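Immune protein (Enterobacter cloacae, PDB 6D7Y) probably acts as the immunity protein that binds and neutralises the toxic C-terminal tip of a CdiA contact-dependent growth inhibition protein. Local coordinates at residues 27-40 with 59-73. Numbering follows the deposited sequence. Where two conformers were deposited one is given.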
loop_
_atom_site.group_PDB
_atom_site.type_symbol
_atom_site.label_atom_id
_atom_site.label_comp_id
_atom_site.label_asym_id
_atom_site.label_seq_id
_atom_site.Cartn_x
_atom_site.Cartn_y
_atom_site.Cartn_z
ATOM N N LYS B 27 1.211 10.899 -4.888
ATOM C CA LYS B 27 1.081 11.546 -3.581
ATOM C C LYS B 27 2.431 11.591 -2.839
ATOM O O LYS B 27 2.518 12.129 -1.731
ATOM C CB LYS B 27 -0.030 10.865 -2.765
ATOM C CG LYS B 27 -1.342 10.791 -3.556
ATOM C CD LYS B 27 -2.514 10.184 -2.784
ATOM C CE LYS B 27 -3.196 11.176 -1.849
ATOM N NZ LYS B 27 -2.296 11.750 -0.826
ATOM N N SER B 28 3.481 11.040 -3.457
ATOM C CA SER B 28 4.825 11.072 -2.874
ATOM C C SER B 28 5.782 11.997 -3.606
ATOM O O SER B 28 5.573 12.344 -4.773
ATOM C CB SER B 28 5.430 9.692 -2.902
ATOM O OG SER B 28 5.693 9.259 -4.230
ATOM N N ASP B 29 6.864 12.355 -2.915
ATOM C CA ASP B 29 7.898 13.214 -3.494
ATOM C C ASP B 29 8.787 12.415 -4.434
ATOM O O ASP B 29 9.135 12.896 -5.507
ATOM C CB ASP B 29 8.735 13.883 -2.412
ATOM C CG ASP B 29 7.959 14.914 -1.619
ATOM O OD1 ASP B 29 6.828 15.255 -2.003
ATOM O OD2 ASP B 29 8.504 15.405 -0.609
ATOM N N ARG B 30 9.162 11.205 -4.032
ATOM C CA ARG B 30 10.001 10.357 -4.870
ATOM C C ARG B 30 9.964 8.903 -4.453
ATOM O O ARG B 30 9.539 8.583 -3.349
ATOM C CB ARG B 30 11.454 10.880 -4.886
ATOM C CG ARG B 30 12.027 11.231 -3.524
ATOM C CD ARG B 30 13.443 11.783 -3.666
ATOM N NE ARG B 30 14.365 10.731 -4.102
ATOM C CZ ARG B 30 15.052 9.918 -3.288
ATOM N NH1 ARG B 30 15.845 8.983 -3.807
ATOM N NH2 ARG B 30 14.961 10.018 -1.961
ATOM N N ILE B 31 10.386 8.029 -5.369
ATOM C CA ILE B 31 10.449 6.595 -5.102
ATOM C C ILE B 31 11.798 6.069 -5.500
ATOM O O ILE B 31 12.419 6.555 -6.452
ATOM C CB ILE B 31 9.344 5.765 -5.790
ATOM C CG1 ILE B 31 9.493 5.718 -7.312
ATOM C CG2 ILE B 31 7.976 6.281 -5.387
ATOM C CD1 ILE B 31 8.450 4.841 -7.968
ATOM N N PHE B 32 12.232 5.059 -4.769
ATOM C CA PHE B 32 13.537 4.459 -4.955
ATOM C C PHE B 32 13.572 3.107 -4.273
ATOM O O PHE B 32 12.568 2.658 -3.696
ATOM C CB PHE B 32 14.601 5.376 -4.348
ATOM C CG PHE B 32 14.338 5.727 -2.919
ATOM C CD1 PHE B 32 13.508 6.792 -2.603
ATOM C CD2 PHE B 32 14.901 4.988 -1.887
ATOM C CE1 PHE B 32 13.240 7.119 -1.287
ATOM C CE2 PHE B 32 14.646 5.314 -0.566
ATOM C CZ PHE B 32 13.807 6.377 -0.262
ATOM N N ASP B 33 14.734 2.475 -4.334
ATOM C CA ASP B 33 14.960 1.156 -3.740
ATOM C C ASP B 33 13.964 0.099 -4.251
ATOM O O ASP B 33 13.283 -0.557 -3.477
ATOM C CB ASP B 33 14.937 1.230 -2.206
ATOM C CG ASP B 33 15.423 -0.058 -1.549
ATOM O OD1 ASP B 33 16.249 -0.776 -2.156
ATOM O OD2 ASP B 33 14.990 -0.342 -0.421
ATOM N N PHE B 34 13.889 -0.033 -5.572
ATOM C CA PHE B 34 13.050 -1.037 -6.200
ATOM C C PHE B 34 13.642 -2.402 -5.850
ATOM O O PHE B 34 14.841 -2.626 -6.051
ATOM C CB PHE B 34 13.010 -0.830 -7.712
ATOM C CG PHE B 34 12.300 -1.922 -8.452
ATOM C CD1 PHE B 34 10.917 -2.000 -8.439
ATOM C CD2 PHE B 34 13.014 -2.860 -9.197
ATOM C CE1 PHE B 34 10.255 -3.007 -9.135
ATOM C CE2 PHE B 34 12.358 -3.866 -9.897
ATOM C CZ PHE B 34 10.975 -3.943 -9.863
ATOM N N ASN B 35 12.809 -3.305 -5.340
ATOM C CA ASN B 35 13.265 -4.633 -4.915
ATOM C C ASN B 35 12.234 -5.660 -5.363
ATOM O O ASN B 35 11.064 -5.354 -5.410
ATOM C CB ASN B 35 13.439 -4.654 -3.391
ATOM C CG ASN B 35 14.301 -5.808 -2.913
ATOM O OD1 ASN B 35 14.885 -6.542 -3.717
ATOM N ND2 ASN B 35 14.421 -5.951 -1.596
ATOM N N PHE B 36 12.672 -6.888 -5.619
ATOM C CA PHE B 36 11.823 -7.946 -6.199
ATOM C C PHE B 36 12.206 -9.366 -5.769
ATOM O O PHE B 36 13.381 -9.628 -5.496
ATOM C CB PHE B 36 11.995 -7.830 -7.707
ATOM C CG PHE B 36 13.424 -7.625 -8.104
ATOM C CD1 PHE B 36 14.274 -8.707 -8.297
ATOM C CD2 PHE B 36 13.948 -6.338 -8.201
ATOM C CE1 PHE B 36 15.610 -8.511 -8.624
ATOM C CE2 PHE B 36 15.279 -6.135 -8.526
ATOM C CZ PHE B 36 16.111 -7.222 -8.738
ATOM N N SER B 37 11.232 -10.282 -5.755
ATOM C CA SER B 37 11.483 -11.690 -5.358
ATOM C C SER B 37 12.092 -12.564 -6.480
ATOM O O SER B 37 12.564 -13.664 -6.216
ATOM C CB SER B 37 10.241 -12.343 -4.743
ATOM O OG SER B 37 9.127 -12.277 -5.599
ATOM N N GLU B 38 11.990 -12.102 -7.718
ATOM C CA GLU B 38 12.663 -12.729 -8.878
ATOM C C GLU B 38 12.989 -11.561 -9.789
ATOM O O GLU B 38 12.181 -10.640 -9.899
ATOM C CB GLU B 38 11.847 -13.779 -9.659
ATOM C CG GLU B 38 11.846 -15.212 -9.118
ATOM C CD GLU B 38 10.728 -15.523 -8.156
ATOM O OE1 GLU B 38 10.897 -16.438 -7.322
ATOM O OE2 GLU B 38 9.672 -14.872 -8.241
ATOM N N ASP B 39 14.165 -11.564 -10.416
ATOM C CA ASP B 39 14.528 -10.461 -11.315
ATOM C C ASP B 39 13.681 -10.576 -12.593
ATOM O O ASP B 39 14.099 -11.167 -13.595
ATOM C CB ASP B 39 16.031 -10.443 -11.624
ATOM C CG ASP B 39 16.458 -9.188 -12.385
ATOM O OD1 ASP B 39 15.679 -8.209 -12.420
ATOM O OD2 ASP B 39 17.579 -9.175 -12.937
ATOM N N PHE B 40 12.480 -10.002 -12.519
ATOM C CA PHE B 40 11.505 -10.037 -13.609
ATOM C C PHE B 40 11.522 -8.768 -14.453
ATOM O O PHE B 40 11.017 -8.778 -15.579
ATOM C CB PHE B 40 10.079 -10.267 -13.056
ATOM C CG PHE B 40 9.455 -9.045 -12.415
ATOM C CD1 PHE B 40 9.735 -8.695 -11.092
ATOM C CD2 PHE B 40 8.559 -8.255 -13.130
ATOM C CE1 PHE B 40 9.157 -7.573 -10.508
ATOM C CE2 PHE B 40 7.976 -7.132 -12.549
ATOM C CZ PHE B 40 8.275 -6.791 -11.234
ATOM N N PHE B 59 3.872 -13.055 -14.888
ATOM C CA PHE B 59 4.854 -13.974 -14.310
ATOM C C PHE B 59 4.222 -15.286 -13.850
ATOM O O PHE B 59 3.231 -15.286 -13.122
ATOM C CB PHE B 59 5.602 -13.315 -13.145
ATOM C CG PHE B 59 6.780 -14.114 -12.649
ATOM C CD1 PHE B 59 8.012 -14.042 -13.309
ATOM C CD2 PHE B 59 6.675 -14.921 -11.525
ATOM C CE1 PHE B 59 9.104 -14.771 -12.857
ATOM C CE2 PHE B 59 7.764 -15.649 -11.069
ATOM C CZ PHE B 59 8.980 -15.576 -11.736
ATOM N N ASN B 60 4.824 -16.394 -14.269
ATOM C CA ASN B 60 4.343 -17.724 -13.920
ATOM C C ASN B 60 4.758 -18.065 -12.478
ATOM O O ASN B 60 5.866 -18.556 -12.244
ATOM C CB ASN B 60 4.909 -18.745 -14.923
ATOM C CG ASN B 60 4.362 -20.146 -14.723
ATOM O OD1 ASN B 60 3.265 -20.334 -14.200
ATOM N ND2 ASN B 60 5.115 -21.141 -15.174
ATOM N N GLY B 61 3.870 -17.766 -11.520
ATOM C CA GLY B 61 4.111 -18.034 -10.088
ATOM C C GLY B 61 3.945 -16.807 -9.189
ATOM O O GLY B 61 3.743 -15.705 -9.675
ATOM N N ASP B 62 4.024 -17.015 -7.876
ATOM C CA ASP B 62 3.890 -15.920 -6.890
ATOM C C ASP B 62 5.081 -14.979 -7.017
ATOM O O ASP B 62 6.219 -15.436 -7.192
ATOM C CB ASP B 62 3.822 -16.477 -5.479
ATOM C CG ASP B 62 2.656 -17.419 -5.284
ATOM O OD1 ASP B 62 1.748 -17.416 -6.124
ATOM O OD2 ASP B 62 2.652 -18.156 -4.283
ATOM N N LEU B 63 4.819 -13.677 -6.927
ATOM C CA LEU B 63 5.852 -12.663 -7.116
ATOM C C LEU B 63 5.599 -11.437 -6.256
ATOM O O LEU B 63 4.471 -11.050 -6.031
ATOM C CB LEU B 63 5.847 -12.243 -8.597
ATOM C CG LEU B 63 6.778 -11.165 -9.154
ATOM C CD1 LEU B 63 8.239 -11.542 -8.966
ATOM C CD2 LEU B 63 6.489 -10.959 -10.643
ATOM N N TYR B 64 6.681 -10.820 -5.806
ATOM C CA TYR B 64 6.632 -9.614 -5.003
ATOM C C TYR B 64 7.624 -8.612 -5.502
ATOM O O TYR B 64 8.659 -8.983 -6.019
ATOM C CB TYR B 64 7.055 -9.933 -3.551
ATOM C CG TYR B 64 7.571 -8.733 -2.743
ATOM C CD1 TYR B 64 6.692 -7.892 -2.074
ATOM C CD2 TYR B 64 8.937 -8.457 -2.648
ATOM C CE1 TYR B 64 7.150 -6.802 -1.347
ATOM C CE2 TYR B 64 9.409 -7.363 -1.915
ATOM C CZ TYR B 64 8.507 -6.544 -1.265
ATOM O OH TYR B 64 8.919 -5.465 -0.523
ATOM N N PHE B 65 7.276 -7.344 -5.359
ATOM C CA PHE B 65 8.242 -6.278 -5.559
ATOM C C PHE B 65 7.864 -5.176 -4.588
ATOM O O PHE B 65 6.703 -5.039 -4.192
ATOM C CB PHE B 65 8.403 -5.801 -7.013
ATOM C CG PHE B 65 7.253 -5.007 -7.559
ATOM C CD1 PHE B 65 7.256 -3.624 -7.481
ATOM C CD2 PHE B 65 6.219 -5.631 -8.221
ATOM C CE1 PHE B 65 6.226 -2.880 -8.020
ATOM C CE2 PHE B 65 5.169 -4.900 -8.753
ATOM C CZ PHE B 65 5.173 -3.518 -8.650
ATOM N N GLY B 66 8.864 -4.434 -4.154
ATOM C CA GLY B 66 8.646 -3.358 -3.230
ATOM C C GLY B 66 9.467 -2.172 -3.633
ATOM O O GLY B 66 10.425 -2.286 -4.416
ATOM N N VAL B 67 9.085 -1.028 -3.099
ATOM C CA VAL B 67 9.752 0.206 -3.399
ATOM C C VAL B 67 9.600 1.136 -2.217
ATOM O O VAL B 67 8.571 1.129 -1.545
ATOM C CB VAL B 67 9.179 0.831 -4.704
ATOM C CG1 VAL B 67 7.696 1.071 -4.606
ATOM C CG2 VAL B 67 9.876 2.122 -5.057
ATOM N N SER B 68 10.654 1.889 -1.917
ATOM C CA SER B 68 10.590 2.867 -0.850
ATOM C C SER B 68 10.082 4.158 -1.460
ATOM O O SER B 68 10.459 4.525 -2.582
ATOM C CB SER B 68 11.954 3.073 -0.174
ATOM O OG SER B 68 12.334 1.897 0.509
HETATM N N MSE B 69 9.244 4.847 -0.710
HETATM C CA MSE B 69 8.641 6.077 -1.157
HETATM C C MSE B 69 8.989 7.093 -0.124
HETATM O O MSE B 69 8.988 6.785 1.061
HETATM C CB MSE B 69 7.131 5.783 -1.247
HETATM C CG MSE B 69 6.281 6.977 -1.647
HETATM SE SE MSE B 69 4.440 6.471 -2.223
HETATM C CE MSE B 69 4.984 5.373 -3.769
ATOM N N GLU B 70 9.363 8.293 -0.558
ATOM C CA GLU B 70 9.652 9.391 0.357
ATOM C C GLU B 70 8.651 10.513 0.166
ATOM O O GLU B 70 8.284 10.845 -0.979
ATOM C CB GLU B 70 11.065 9.932 0.120
ATOM C CG GLU B 70 11.380 11.165 0.949
ATOM C CD GLU B 70 12.758 11.712 0.685
ATOM O OE1 GLU B 70 13.656 10.930 0.291
ATOM O OE2 GLU B 70 12.947 12.928 0.887
ATOM N N GLY B 71 8.247 11.115 1.284
ATOM C CA GLY B 71 7.333 12.250 1.284
ATOM C C GLY B 71 5.947 11.893 0.784
ATOM O O GLY B 71 5.448 12.513 -0.142
ATOM N N PHE B 72 5.325 10.894 1.402
ATOM C CA PHE B 72 3.991 10.463 0.995
ATOM C C PHE B 72 2.929 11.254 1.748
ATOM O O PHE B 72 2.870 11.173 2.961
ATOM C CB PHE B 72 3.801 8.969 1.278
ATOM C CG PHE B 72 2.461 8.456 0.855
ATOM C CD1 PHE B 72 2.229 8.115 -0.470
ATOM C CD2 PHE B 72 1.412 8.355 1.764
ATOM C CE1 PHE B 72 0.987 7.662 -0.883
ATOM C CE2 PHE B 72 0.168 7.896 1.355
ATOM C CZ PHE B 72 -0.046 7.551 0.033
ATOM N N SER B 73 2.108 12.026 1.032
ATOM C CA SER B 73 1.051 12.816 1.673
ATOM C C SER B 73 -0.205 11.964 1.668
ATOM O O SER B 73 -0.616 11.476 0.622
ATOM C CB SER B 73 0.810 14.134 0.934
ATOM O OG SER B 73 0.396 13.900 -0.398
HETATM O O HOH W 1 11.786 -5.139 -0.282
HETATM O O HOH W 2 8.930 -15.192 -5.659
#
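Glu70 O is gripped by two backbone donors, Asp29 N at 2.8 Å and Arg30 N at 3.2 Å. Both residues face Glu70, which makes a classic beta bulge. The Glu70 side chain reaches out straight to Arg30, and OE1 forms a salt bridge with Arg30 NH2 at 2.8 Å. The oxygen lies close to the guanidinium plane, but NH2 meets it from above the carboxylate plane. On the same side of the sheet, Ser68 CB sits over one face of the Phe32 ring in a CH-pi contact, while Glu70 CB lies at the ring edge. Strand 30-36 is an edge strand of the chain's antiparallel sheet and runs antiparallel to strand 63-69, with 169° between their N-to-C directions. A second bulge shifts the register between Phe32 and Asn35. Phe65, on the opposite side, meets Phe34 through CD1 and Phe40 through CD2; the three rings form an aromatic cluster, both pairs oblique. Phe56 of helix 50-58 packs edge-to-face with Phe65. Leu63 CD2 rests over the Phe40 ring, 4.0 Å from its centroid. Beyond the strand, Ser37 OG sits between its backbone N and carbonyl carbon (chi1 56°), which brings it to the Tyr64 N-H, at 2.9 Å from Tyr64 N. A water joins Ser37 OG, Glu38 OE2 and Asp62 O.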